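Local coordinates for plasmid pRiA4b Orf3-like domain-containing protein (Methanosarcina mazei, PDB 2I1S) that is of unknown function but belongs to the plasmid pRiA4b ORF-3-like family and is built round a mixed beta sheet with a helix packed against it, at residues A40-M45 with A101-D106; L13-K16 with Q21-R24; L154-L157 with E163-E166; W148-M153 with D174-E179. All blocks are in the same frame, centred on the assembly; numbering follows the deposited sequence.

Contact 1: residues A40-M45 with A101-D106; sequences AIQAVM and ALYTYD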
loop_
_atom_site.group_PDB
_atom_site.type_symbol
_atom_site.label_atom_id
_atom_site.label_comp_id
_atom_site.label_asym_id
_atom_site.label_seq_id
_atom_site.Cartn_x
_atom_site.Cartn_y
_atom_site.Cartn_z
ATOM N N ALA A 40 -7.549 1.990 -0.728
ATOM C CA ALA A 40 -7.466 0.534 -0.551
ATOM C C ALA A 40 -6.103 0.182 0.072
ATOM O O ALA A 40 -6.003 -0.620 1.011
ATOM C CB ALA A 40 -7.699 -0.196 -1.895
ATOM N N ILE A 41 -5.059 0.811 -0.454
ATOM C CA ILE A 41 -3.749 0.857 0.206
ATOM C C ILE A 41 -3.804 1.267 1.696
ATOM O O ILE A 41 -3.237 0.563 2.559
ATOM C CB ILE A 41 -2.694 1.725 -0.609
ATOM C CG1 ILE A 41 -2.538 1.190 -2.038
ATOM C CG2 ILE A 41 -1.310 1.702 0.111
ATOM C CD1 ILE A 41 -1.664 2.128 -2.957
ATOM N N GLN A 42 -4.476 2.379 2.007
ATOM C CA GLN A 42 -4.573 2.800 3.409
ATOM C C GLN A 42 -5.202 1.709 4.274
ATOM O O GLN A 42 -4.800 1.512 5.435
ATOM C CB GLN A 42 -5.394 4.112 3.570
ATOM C CG GLN A 42 -4.748 5.378 3.042
ATOM C CD GLN A 42 -3.479 5.737 3.765
ATOM O OE1 GLN A 42 -3.499 6.042 4.934
ATOM N NE2 GLN A 42 -2.361 5.745 3.048
ATOM N N ALA A 43 -6.198 1.031 3.700
ATOM C CA ALA A 43 -6.982 -0.010 4.354
ATOM C C ALA A 43 -6.166 -1.252 4.646
ATOM O O ALA A 43 -6.153 -1.708 5.790
ATOM C CB ALA A 43 -8.204 -0.361 3.519
ATOM N N VAL A 44 -5.439 -1.754 3.644
ATOM C CA VAL A 44 -4.646 -3.001 3.789
ATOM C C VAL A 44 -3.444 -2.845 4.691
ATOM O O VAL A 44 -3.031 -3.826 5.345
ATOM C CB VAL A 44 -4.236 -3.717 2.429
ATOM C CG1 VAL A 44 -5.430 -4.117 1.682
ATOM C CG2 VAL A 44 -3.296 -2.849 1.569
ATOM N N MET A 45 -2.935 -1.612 4.752
ATOM C CA MET A 45 -1.797 -1.231 5.607
ATOM C C MET A 45 -2.180 -0.713 6.970
ATOM O O MET A 45 -1.311 -0.354 7.774
ATOM C CB MET A 45 -0.924 -0.194 4.901
ATOM C CG MET A 45 -0.170 -0.755 3.654
ATOM S SD MET A 45 0.635 -2.372 3.755
ATOM C CE MET A 45 0.995 -2.552 2.026
ATOM N N ALA A 101 3.274 0.537 -10.489
ATOM C CA ALA A 101 3.244 1.932 -10.020
ATOM C C ALA A 101 4.066 2.023 -8.758
ATOM O O ALA A 101 4.261 1.029 -8.064
ATOM C CB ALA A 101 1.824 2.349 -9.682
ATOM N N LEU A 102 4.553 3.217 -8.459
ATOM C CA LEU A 102 5.078 3.509 -7.129
ATOM C C LEU A 102 4.158 4.471 -6.340
ATOM O O LEU A 102 3.822 5.558 -6.813
ATOM C CB LEU A 102 6.494 4.054 -7.215
ATOM C CG LEU A 102 7.153 4.296 -5.844
ATOM C CD1 LEU A 102 7.504 2.990 -5.093
ATOM C CD2 LEU A 102 8.390 5.210 -6.049
ATOM N N TYR A 103 3.784 4.064 -5.140
ATOM C CA TYR A 103 2.970 4.874 -4.224
ATOM C C TYR A 103 3.824 5.321 -3.052
ATOM O O TYR A 103 4.374 4.491 -2.344
ATOM C CB TYR A 103 1.806 4.025 -3.706
ATOM C CG TYR A 103 0.912 4.618 -2.638
ATOM C CD1 TYR A 103 -0.114 5.503 -2.962
ATOM C CD2 TYR A 103 1.035 4.239 -1.309
ATOM C CE1 TYR A 103 -0.981 6.020 -1.980
ATOM C CE2 TYR A 103 0.168 4.747 -0.312
ATOM C CZ TYR A 103 -0.843 5.630 -0.651
ATOM O OH TYR A 103 -1.739 6.100 0.333
ATOM N N THR A 104 3.915 6.624 -2.848
ATOM C CA THR A 104 4.557 7.196 -1.676
ATOM C C THR A 104 3.485 7.798 -0.735
ATOM O O THR A 104 2.574 8.514 -1.162
ATOM C CB THR A 104 5.622 8.264 -2.096
ATOM O OG1 THR A 104 6.558 7.669 -3.010
ATOM C CG2 THR A 104 6.392 8.837 -0.875
ATOM N N TYR A 105 3.593 7.470 0.548
ATOM C CA TYR A 105 2.720 7.982 1.573
ATOM C C TYR A 105 3.610 8.462 2.731
ATOM O O TYR A 105 4.505 7.726 3.180
ATOM C CB TYR A 105 1.748 6.883 2.028
ATOM C CG TYR A 105 0.981 7.235 3.290
ATOM C CD1 TYR A 105 0.090 8.338 3.304
ATOM C CD2 TYR A 105 1.171 6.512 4.482
ATOM C CE1 TYR A 105 -0.623 8.700 4.465
ATOM C CE2 TYR A 105 0.463 6.850 5.645
ATOM C CZ TYR A 105 -0.431 7.977 5.632
ATOM O OH TYR A 105 -1.162 8.357 6.766
ATOM N N ASP A 106 3.363 9.689 3.212
ATOM C CA ASP A 106 4.149 10.323 4.284
ATOM C C ASP A 106 5.457 10.806 3.706
ATOM O O ASP A 106 6.388 10.021 3.534
ATOM C CB ASP A 106 4.406 9.374 5.494
ATOM C CG ASP A 106 4.875 10.121 6.758
ATOM O OD1 ASP A 106 4.634 9.640 7.872
ATOM O OD2 ASP A 106 5.479 11.211 6.646
#
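Gln-42 and Tyr-103 form the polar link: NE2 of Gln-42 donates to OH of Tyr-103 at 2.8 Å, along a bent path (140° at the hydrogen) and tilted from the amide plane. His-38 ND1 bonds the same hydroxyl, so two groups of helix 34-44 grip it. The Gln-42 side chain bends at its second torsion (chi2 -64°), which carries the amide over the Tyr-105 ring; NE2 stands 3.5 Å above the ring plane of Tyr-105, near its centre. A bond from OE1 to Asp-49 N fixes the amide's rotation, while Tyr-105 OH is held by Glu-142 and Tyr-50. The apolar part belongs to Ile-41: CD1 makes a CH-pi contact 3.7 Å from the Tyr-103 ring centroid, and CG2 lies 3.4 Å from Tyr-103 CE2. A leucine at Tyr-103 would probably deprive Gln-42 NE2 and His-38 of their shared oxygen and Ile-41 CD1 of the ring face it rests on. The helix segment crosses strand segment 101-105 at -66°, their axes 11.3 Å apart. It lies over the sheet, with His-53 and Phe-55 of strand 53-58 and Val-113 of strand 111-122 also beside Tyr-103.

Contact 2: residues L13-K16 with Q21-R24; sequences LSIK and QIWR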
loop_
_atom_site.group_PDB
_atom_site.type_symbol
_atom_site.label_atom_id
_atom_site.label_comp_id
_atom_site.label_asym_id
_atom_site.label_seq_id
_atom_site.Cartn_x
_atom_site.Cartn_y
_atom_site.Cartn_z
ATOM N N LEU A 13 0.764 -5.497 -3.492
ATOM C CA LEU A 13 1.256 -4.277 -2.836
ATOM C C LEU A 13 2.360 -4.659 -1.881
ATOM O O LEU A 13 2.126 -5.473 -0.972
ATOM C CB LEU A 13 0.163 -3.602 -2.029
ATOM C CG LEU A 13 -1.226 -3.467 -2.667
ATOM C CD1 LEU A 13 -2.156 -2.746 -1.714
ATOM C CD2 LEU A 13 -1.177 -2.773 -4.015
ATOM N N SER A 14 3.560 -4.108 -2.084
ATOM C CA SER A 14 4.678 -4.414 -1.198
ATOM C C SER A 14 5.335 -3.159 -0.655
ATOM O O SER A 14 5.636 -2.226 -1.396
ATOM C CB SER A 14 5.716 -5.350 -1.866
ATOM O OG SER A 14 6.700 -4.665 -2.637
ATOM N N ILE A 15 5.545 -3.142 0.653
ATOM C CA ILE A 15 6.333 -2.090 1.265
ATOM C C ILE A 15 7.795 -2.308 0.828
ATOM O O ILE A 15 8.389 -3.383 1.075
ATOM C CB ILE A 15 6.202 -2.083 2.821
ATOM C CG1 ILE A 15 4.824 -1.652 3.236
ATOM C CG2 ILE A 15 7.188 -1.081 3.447
ATOM C CD1 ILE A 15 4.612 -1.751 4.711
ATOM N N LYS A 16 8.359 -1.302 0.165
ATOM C CA LYS A 16 9.798 -1.305 -0.170
ATOM C C LYS A 16 10.744 -1.086 1.003
ATOM O O LYS A 16 10.466 -0.304 1.902
ATOM C CB LYS A 16 10.106 -0.172 -1.122
ATOM C CG LYS A 16 9.608 -0.391 -2.521
ATOM C CD LYS A 16 10.029 0.793 -3.344
ATOM C CE LYS A 16 11.536 0.975 -3.257
ATOM N NZ LYS A 16 12.015 1.591 -4.535
ATOM N N GLN A 21 9.750 -9.357 3.338
ATOM C CA GLN A 21 8.758 -8.513 2.683
ATOM C C GLN A 21 7.373 -8.408 3.371
ATOM O O GLN A 21 6.798 -9.382 3.797
ATOM C CB GLN A 21 8.630 -8.941 1.226
ATOM C CG GLN A 21 7.708 -8.098 0.412
ATOM C CD GLN A 21 7.642 -8.558 -1.007
ATOM O OE1 GLN A 21 7.105 -9.620 -1.309
ATOM N NE2 GLN A 21 8.203 -7.772 -1.900
ATOM N N ILE A 22 6.889 -7.184 3.540
ATOM C CA ILE A 22 5.537 -6.947 4.020
ATOM C C ILE A 22 4.698 -6.721 2.754
ATOM O O ILE A 22 5.032 -5.839 1.957
ATOM C CB ILE A 22 5.457 -5.687 4.930
ATOM C CG1 ILE A 22 6.433 -5.743 6.138
ATOM C CG2 ILE A 22 4.031 -5.419 5.356
ATOM C CD1 ILE A 22 6.570 -4.394 6.851
ATOM N N TRP A 23 3.661 -7.541 2.542
ATOM C CA TRP A 23 2.838 -7.432 1.322
ATOM C C TRP A 23 1.406 -7.834 1.575
ATOM O O TRP A 23 1.108 -8.504 2.569
ATOM C CB TRP A 23 3.403 -8.246 0.140
ATOM C CG TRP A 23 3.460 -9.764 0.404
ATOM C CD1 TRP A 23 4.506 -10.444 0.953
ATOM C CD2 TRP A 23 2.418 -10.730 0.195
ATOM N NE1 TRP A 23 4.204 -11.754 1.074
ATOM C CE2 TRP A 23 2.920 -11.972 0.637
ATOM C CE3 TRP A 23 1.088 -10.661 -0.289
ATOM C CZ2 TRP A 23 2.163 -13.170 0.588
ATOM C CZ3 TRP A 23 0.341 -11.844 -0.353
ATOM C CH2 TRP A 23 0.902 -13.105 0.061
ATOM N N ARG A 24 0.538 -7.390 0.658
ATOM C CA ARG A 24 -0.902 -7.722 0.602
ATOM C C ARG A 24 -1.308 -7.970 -0.834
ATOM O O ARG A 24 -0.768 -7.357 -1.777
ATOM C CB ARG A 24 -1.767 -6.571 1.121
ATOM C CG ARG A 24 -1.196 -5.878 2.300
ATOM C CD ARG A 24 -1.427 -6.739 3.483
ATOM N NE ARG A 24 -1.218 -6.081 4.782
ATOM C CZ ARG A 24 -0.232 -6.394 5.601
ATOM N NH1 ARG A 24 -0.188 -5.853 6.776
ATOM N NH2 ARG A 24 0.707 -7.259 5.237
HETATM O O HOH W 1 9.130 -5.079 -1.082
HETATM O O HOH W 2 8.714 -5.015 2.953
#
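Leu-13 and Arg-24 pair through two backbone hydrogen bonds, Leu-13 N to Arg-24 O and Arg-24 N to Leu-13 O, each 3.0 Å. A third runs from Ile-15 N to Ile-22 O, also 3.0 Å. Its return partner is replaced by a water that accepts from Ile-22 N at 2.9 Å and donates to Ile-15 O, a bond modelled doubtfully short. A second water donates to Ile-15 O at 2.8 Å, accepts from Gln-21 NE2 at 3.0 Å (OE1 of Gln-21 bonds Lys-12 NZ) and, in one of two conformers, bonds Ser-14 OG at 2.9 Å. Water thus bridges the strands near the turn, where Ile-22 N and Ile-15 O stand too far apart to bond. The two strands form an antiparallel beta hairpin, their segments running at 164°, inside the mixed sheet between strands 111-122 and 131-136; here Ser-14 and Trp-23 form a non-hydrogen-bonded pair. On the face shared by Leu-13, Ile-15, Ile-22 and Arg-24, the guanidinium of Arg-24 turns back along its own strand: NH2 reaches Trp-23 O from above the carbonyl plane and also bonds Arg-137 O, while NE bonds Val-44 O and Phe-181 offers a cation-pi contact. Ile-15 CD1 packs 3.8 Å from Ile-22 CG2, and both isoleucines touch Val-140. Leu-13 points to helix 34-44, against Ile-41 and Val-44. On the other face the indole of Trp-23, its CG between the backbone N and the carbonyl carbon (chi1 62°), leads away from segment 13-16, touches Ala-134 and Lys-136, and makes cation-pi contacts with Lys-12 and Arg-25.

Contact 3: residues L154-L157 with E163-E166; sequences LEVL and EEYE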
loop_
_atom_site.group_PDB
_atom_site.type_symbol
_atom_site.label_atom_id
_atom_site.label_comp_id
_atom_site.label_asym_id
_atom_site.label_seq_id
_atom_site.Cartn_x
_atom_site.Cartn_y
_atom_site.Cartn_z
ATOM N N LEU A 154 12.450 -3.095 15.514
ATOM C CA LEU A 154 12.407 -4.568 15.461
ATOM C C LEU A 154 13.675 -5.228 15.954
ATOM O O LEU A 154 13.609 -6.313 16.514
ATOM C CB LEU A 154 12.068 -5.095 14.056
ATOM C CG LEU A 154 10.708 -4.705 13.462
ATOM C CD1 LEU A 154 10.480 -5.465 12.190
ATOM C CD2 LEU A 154 9.577 -4.948 14.473
ATOM N N GLU A 155 14.819 -4.573 15.731
ATOM C CA GLU A 155 16.129 -5.043 16.207
ATOM C C GLU A 155 16.193 -4.981 17.734
ATOM O O GLU A 155 16.571 -5.968 18.384
ATOM C CB GLU A 155 17.286 -4.245 15.574
ATOM C CG GLU A 155 17.608 -4.629 14.149
ATOM C CD GLU A 155 18.080 -6.087 14.014
ATOM O OE1 GLU A 155 19.201 -6.429 14.474
ATOM O OE2 GLU A 155 17.332 -6.898 13.428
ATOM N N VAL A 156 15.833 -3.825 18.286
ATOM C CA VAL A 156 15.571 -3.669 19.725
ATOM C C VAL A 156 14.683 -4.784 20.296
ATOM O O VAL A 156 14.993 -5.344 21.350
ATOM C CB VAL A 156 14.926 -2.284 20.057
ATOM C CG1 VAL A 156 14.315 -2.285 21.444
ATOM C CG2 VAL A 156 15.938 -1.152 19.924
ATOM N N LEU A 157 13.601 -5.128 19.598
ATOM C CA LEU A 157 12.639 -6.103 20.125
ATOM C C LEU A 157 13.246 -7.490 20.402
ATOM O O LEU A 157 12.789 -8.217 21.300
ATOM C CB LEU A 157 11.379 -6.181 19.239
ATOM C CG LEU A 157 10.307 -5.115 19.512
ATOM C CD1 LEU A 157 9.023 -5.324 18.675
ATOM C CD2 LEU A 157 9.970 -4.995 21.022
ATOM N N GLU A 163 18.799 -1.330 26.109
ATOM C CA GLU A 163 18.620 -0.141 26.943
ATOM C C GLU A 163 17.293 0.539 26.615
ATOM O O GLU A 163 16.669 1.161 27.471
ATOM C CB GLU A 163 19.771 0.853 26.737
ATOM C CG GLU A 163 21.147 0.220 26.430
ATOM C CD GLU A 163 21.336 -0.172 24.951
ATOM O OE1 GLU A 163 21.622 -1.362 24.669
ATOM O OE2 GLU A 163 21.200 0.712 24.073
ATOM N N GLU A 164 16.857 0.416 25.367
ATOM C CA GLU A 164 15.613 1.035 24.971
ATOM C C GLU A 164 14.525 0.020 24.603
ATOM O O GLU A 164 13.534 0.361 23.942
ATOM C CB GLU A 164 15.855 2.091 23.895
ATOM C CG GLU A 164 16.448 1.569 22.635
ATOM C CD GLU A 164 17.019 2.683 21.768
ATOM O OE1 GLU A 164 16.687 2.729 20.549
ATOM O OE2 GLU A 164 17.789 3.510 22.311
ATOM N N TYR A 165 14.680 -1.206 25.088
ATOM C CA TYR A 165 13.684 -2.232 24.875
ATOM C C TYR A 165 12.312 -1.811 25.395
ATOM O O TYR A 165 11.332 -1.901 24.655
ATOM C CB TYR A 165 14.129 -3.577 25.471
ATOM C CG TYR A 165 13.085 -4.653 25.368
ATOM C CD1 TYR A 165 12.972 -5.428 24.215
ATOM C CD2 TYR A 165 12.197 -4.891 26.417
ATOM C CE1 TYR A 165 12.005 -6.424 24.106
ATOM C CE2 TYR A 165 11.226 -5.876 26.324
ATOM C CZ TYR A 165 11.137 -6.648 25.165
ATOM O OH TYR A 165 10.183 -7.632 25.066
ATOM N N GLU A 166 12.249 -1.343 26.641
ATOM C CA GLU A 166 10.988 -0.979 27.300
ATOM C C GLU A 166 10.296 0.222 26.652
ATOM O O GLU A 166 9.062 0.282 26.600
ATOM C CB GLU A 166 11.201 -0.744 28.807
ATOM C CG GLU A 166 11.790 -1.976 29.558
#
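Glu-164 O, which is hydrogen-bonded to Thr-168 OG1 one turn on, is approached from the opposing segment by the CG1 methyl of Val-156 at 3.7 Å. The contact itself is carried by packing and by weakly polar edges. Glu-164 occupies the N-cap position of helix 165-172, and Val-156 reaches into this helix start: CG1 lies 3.5 Å from Tyr-165 CA, while CG2 rests 3.9 Å from Glu-164 CG. With CG1 anti to the backbone N (chi1 164°), one methyl of Val-156 is aimed at the helix backbone and the other at the glutamate chain, which crosses the valine at about a right angle. The ring of Tyr-165, with CG anti to its own N (chi1 176°), passes edge-on before the last carbonyls of 154-157; CE1 comes 3.4 Å from Leu-157 O and CD1 3.5 Å from Val-156 O, both oxygens near the ring plane. The slightly positive ring hydrogens probably favour this edge approach. Leu-157 adds its CD2 branch, 4.0 Å from Tyr-165 CE1 and set across the ring's direction. Here the C-terminal end of helix 146-157 meets the start of helix 165-172 across a short connection: Val-156 also touches His-162 and Thr-168, Leu-157 continues onto Val-169 and Leu-172, and Tyr-165 touches Ser-160.

Contact 4: residues W148-M153 with D174-E179; sequences WGYEEM and DDFDPE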
loop_
_atom_site.group_PDB
_atom_site.type_symbol
_atom_site.label_atom_id
_atom_site.label_comp_id
_atom_site.label_asym_id
_atom_site.label_seq_id
_atom_site.Cartn_x
_atom_site.Cartn_y
_atom_site.Cartn_z
ATOM N N TRP A 148 14.057 2.626 8.002
ATOM C CA TRP A 148 15.137 2.624 8.982
ATOM C C TRP A 148 14.629 2.658 10.413
ATOM O O TRP A 148 15.032 1.815 11.201
ATOM C CB TRP A 148 16.183 3.712 8.682
ATOM C CG TRP A 148 17.054 3.254 7.505
ATOM C CD1 TRP A 148 17.397 3.978 6.387
ATOM C CD2 TRP A 148 17.600 1.940 7.309
ATOM N NE1 TRP A 148 18.151 3.200 5.534
ATOM C CE2 TRP A 148 18.291 1.949 6.075
ATOM N N GLY A 149 13.737 3.595 10.733
ATOM C CA GLY A 149 13.132 3.659 12.059
ATOM C C GLY A 149 12.422 2.386 12.506
ATOM O O GLY A 149 12.598 1.929 13.626
ATOM N N TYR A 150 11.596 1.822 11.627
ATOM C CA TYR A 150 10.890 0.583 11.923
ATOM C C TYR A 150 11.839 -0.621 12.129
ATOM O O TYR A 150 11.717 -1.347 13.107
ATOM C CB TYR A 150 9.816 0.299 10.857
ATOM C CG TYR A 150 8.967 -0.932 11.151
ATOM C CD1 TYR A 150 8.162 -0.982 12.300
ATOM C CD2 TYR A 150 8.995 -2.045 10.305
ATOM C CE1 TYR A 150 7.396 -2.086 12.590
ATOM C CE2 TYR A 150 8.204 -3.186 10.574
ATOM C CZ TYR A 150 7.413 -3.185 11.724
ATOM O OH TYR A 150 6.644 -4.252 12.042
ATOM N N GLU A 151 12.798 -0.827 11.231
ATOM C CA GLU A 151 13.750 -1.921 11.430
ATOM C C GLU A 151 14.564 -1.767 12.730
ATOM O O GLU A 151 14.823 -2.762 13.399
ATOM C CB GLU A 151 14.653 -2.124 10.213
ATOM C CG GLU A 151 13.944 -2.769 9.020
ATOM C CD GLU A 151 13.906 -4.318 9.031
ATOM O OE1 GLU A 151 13.848 -4.936 10.127
ATOM O OE2 GLU A 151 13.939 -4.926 7.914
ATOM N N GLU A 152 14.962 -0.548 13.089
ATOM C CA GLU A 152 15.660 -0.316 14.363
ATOM C C GLU A 152 14.820 -0.764 15.566
ATOM O O GLU A 152 15.314 -1.473 16.428
ATOM C CB GLU A 152 16.044 1.152 14.549
ATOM C CG GLU A 152 17.176 1.644 13.670
ATOM C CD GLU A 152 17.352 3.177 13.758
ATOM O OE1 GLU A 152 16.684 3.805 14.637
ATOM O OE2 GLU A 152 18.152 3.748 12.954
ATOM N N MET A 153 13.560 -0.344 15.635
ATOM C CA MET A 153 12.621 -0.878 16.634
ATOM C C MET A 153 12.571 -2.431 16.669
ATOM O O MET A 153 12.663 -3.007 17.734
ATOM C CB MET A 153 11.230 -0.309 16.402
ATOM C CG MET A 153 11.105 1.153 16.894
ATOM S SD MET A 153 9.470 1.896 16.959
ATOM C CE MET A 153 8.842 1.576 15.367
ATOM N N ASP A 174 1.955 -3.265 23.770
ATOM C CA ASP A 174 2.134 -4.603 24.352
ATOM C C ASP A 174 1.910 -5.719 23.369
ATOM O O ASP A 174 2.689 -6.663 23.316
ATOM C CB ASP A 174 1.155 -4.821 25.520
ATOM C CG ASP A 174 1.796 -4.591 26.856
ATOM O OD1 ASP A 174 3.052 -4.585 26.910
ATOM O OD2 ASP A 174 1.046 -4.412 27.848
ATOM N N ASP A 175 0.806 -5.604 22.636
ATOM C CA ASP A 175 0.276 -6.666 21.790
ATOM C C ASP A 175 0.887 -6.702 20.392
ATOM O O ASP A 175 0.546 -7.562 19.590
ATOM C CB ASP A 175 -1.258 -6.557 21.697
ATOM C CG ASP A 175 -1.758 -5.095 21.525
ATOM O OD1 ASP A 175 -2.853 -4.898 20.917
ATOM O OD2 ASP A 175 -1.079 -4.147 22.017
ATOM N N PHE A 176 1.798 -5.781 20.099
ATOM C CA PHE A 176 2.348 -5.718 18.761
ATOM C C PHE A 176 3.129 -6.989 18.420
ATOM O O PHE A 176 3.938 -7.470 19.211
ATOM C CB PHE A 176 3.185 -4.442 18.559
ATOM C CG PHE A 176 3.728 -4.292 17.163
ATOM C CD1 PHE A 176 2.926 -3.753 16.144
ATOM C CD2 PHE A 176 5.039 -4.725 16.854
ATOM C CE1 PHE A 176 3.412 -3.641 14.835
ATOM C CE2 PHE A 176 5.534 -4.604 15.560
ATOM C CZ PHE A 176 4.708 -4.043 14.544
ATOM N N ASP A 177 2.839 -7.536 17.243
ATOM C CA ASP A 177 3.483 -8.756 16.699
ATOM C C ASP A 177 3.872 -8.423 15.243
ATOM O O ASP A 177 2.990 -8.256 14.397
ATOM C CB ASP A 177 2.511 -9.942 16.788
ATOM C CG ASP A 177 3.051 -11.225 16.167
ATOM O OD1 ASP A 177 4.174 -11.270 15.608
ATOM O OD2 ASP A 177 2.314 -12.222 16.222
ATOM N N PRO A 178 5.180 -8.222 14.971
ATOM C CA PRO A 178 5.623 -7.894 13.603
ATOM C C PRO A 178 5.188 -8.884 12.509
ATOM O O PRO A 178 5.121 -8.476 11.347
ATOM C CB PRO A 178 7.160 -7.817 13.711
ATOM C CG PRO A 178 7.502 -8.431 15.041
ATOM C CD PRO A 178 6.302 -8.233 15.925
ATOM N N GLU A 179 4.854 -10.128 12.884
ATOM C CA GLU A 179 4.476 -11.175 11.914
ATOM C C GLU A 179 2.984 -11.437 11.800
ATOM O O GLU A 179 2.559 -12.331 11.047
ATOM C CB GLU A 179 5.184 -12.537 12.201
ATOM C CG GLU A 179 6.692 -12.441 12.420
ATOM C CD GLU A 179 7.368 -11.553 11.392
ATOM O OE1 GLU A 179 7.001 -11.625 10.183
ATOM O OE2 GLU A 179 8.272 -10.786 11.791
HETATM O O HOH W 3 6.179 -6.058 10.281
#
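Helix 146-157 meets the irregular loop that follows helix 165-172 where Tyr-150 reaches Phe-176 and Pro-178. The two aromatic side chains come from opposite directions and touch edge to edge: Tyr-150 OH lies 3.2 Å from Phe-176 CZ, close to the plane of the phenylalanine ring, and Tyr-150 CE1 is 3.9 Å from the same CZ. Both rings extend because CG is anti to the backbone N, chi1 being -176° in Tyr-150. The phenol also brushes the proline, with OH 4.0 Å from Pro-178 CB. Its polar need is met by a water lying near the ring plane: Tyr-150 OH donates to this water at 2.6 Å, and the water in turn donates to Pro-178 O at 2.8 Å, tying helix to loop without a direct bond. A phenylalanine in place of Tyr-150 would probably leave that water without its donor and Pro-178 O without its link to the helix. The Tyr-150 side chain also touches Val-140, Pro-141 and Ser-144. The loop is shaped from within by Asp-177, whose OD1 accepts from Glu-179 N at 3.0 Å, met 52° out of the carboxylate plane. Pro-178 shares a backbone hydrogen bond with Ala-138, and Glu-179 makes a salt bridge to Arg-137, so the loop is also fastened to the segment after strand 131-136. The aspartate side chain bonded to a backbone N two residues on is the signature of an Asx turn, which here curls the chain round Pro-178.

In the fold
The contacts follow the chain in series, except that contact 3 is nested within the loop closed by contact 4. Contacts 1 and 2, with centres 10 Å apart, share the mixed sheet: the hairpin of contact 2 runs on into helix 34-44, and the two touch where that helix lies on the hairpin and where Leu-102 packs on Lys-16. Contacts 3 and 4, centres 9 Å apart, share helix 146-157 and meet where Leu-154 packs on Pro-178 and Phe-176. Contact 3 lies about 26 Å from the chain's centre, contact 1 about 3 Å. A light packing contact, Ile-22 on Tyr-150, links contacts 2 and 4, one of the points where the peripheral helices reach the sheet.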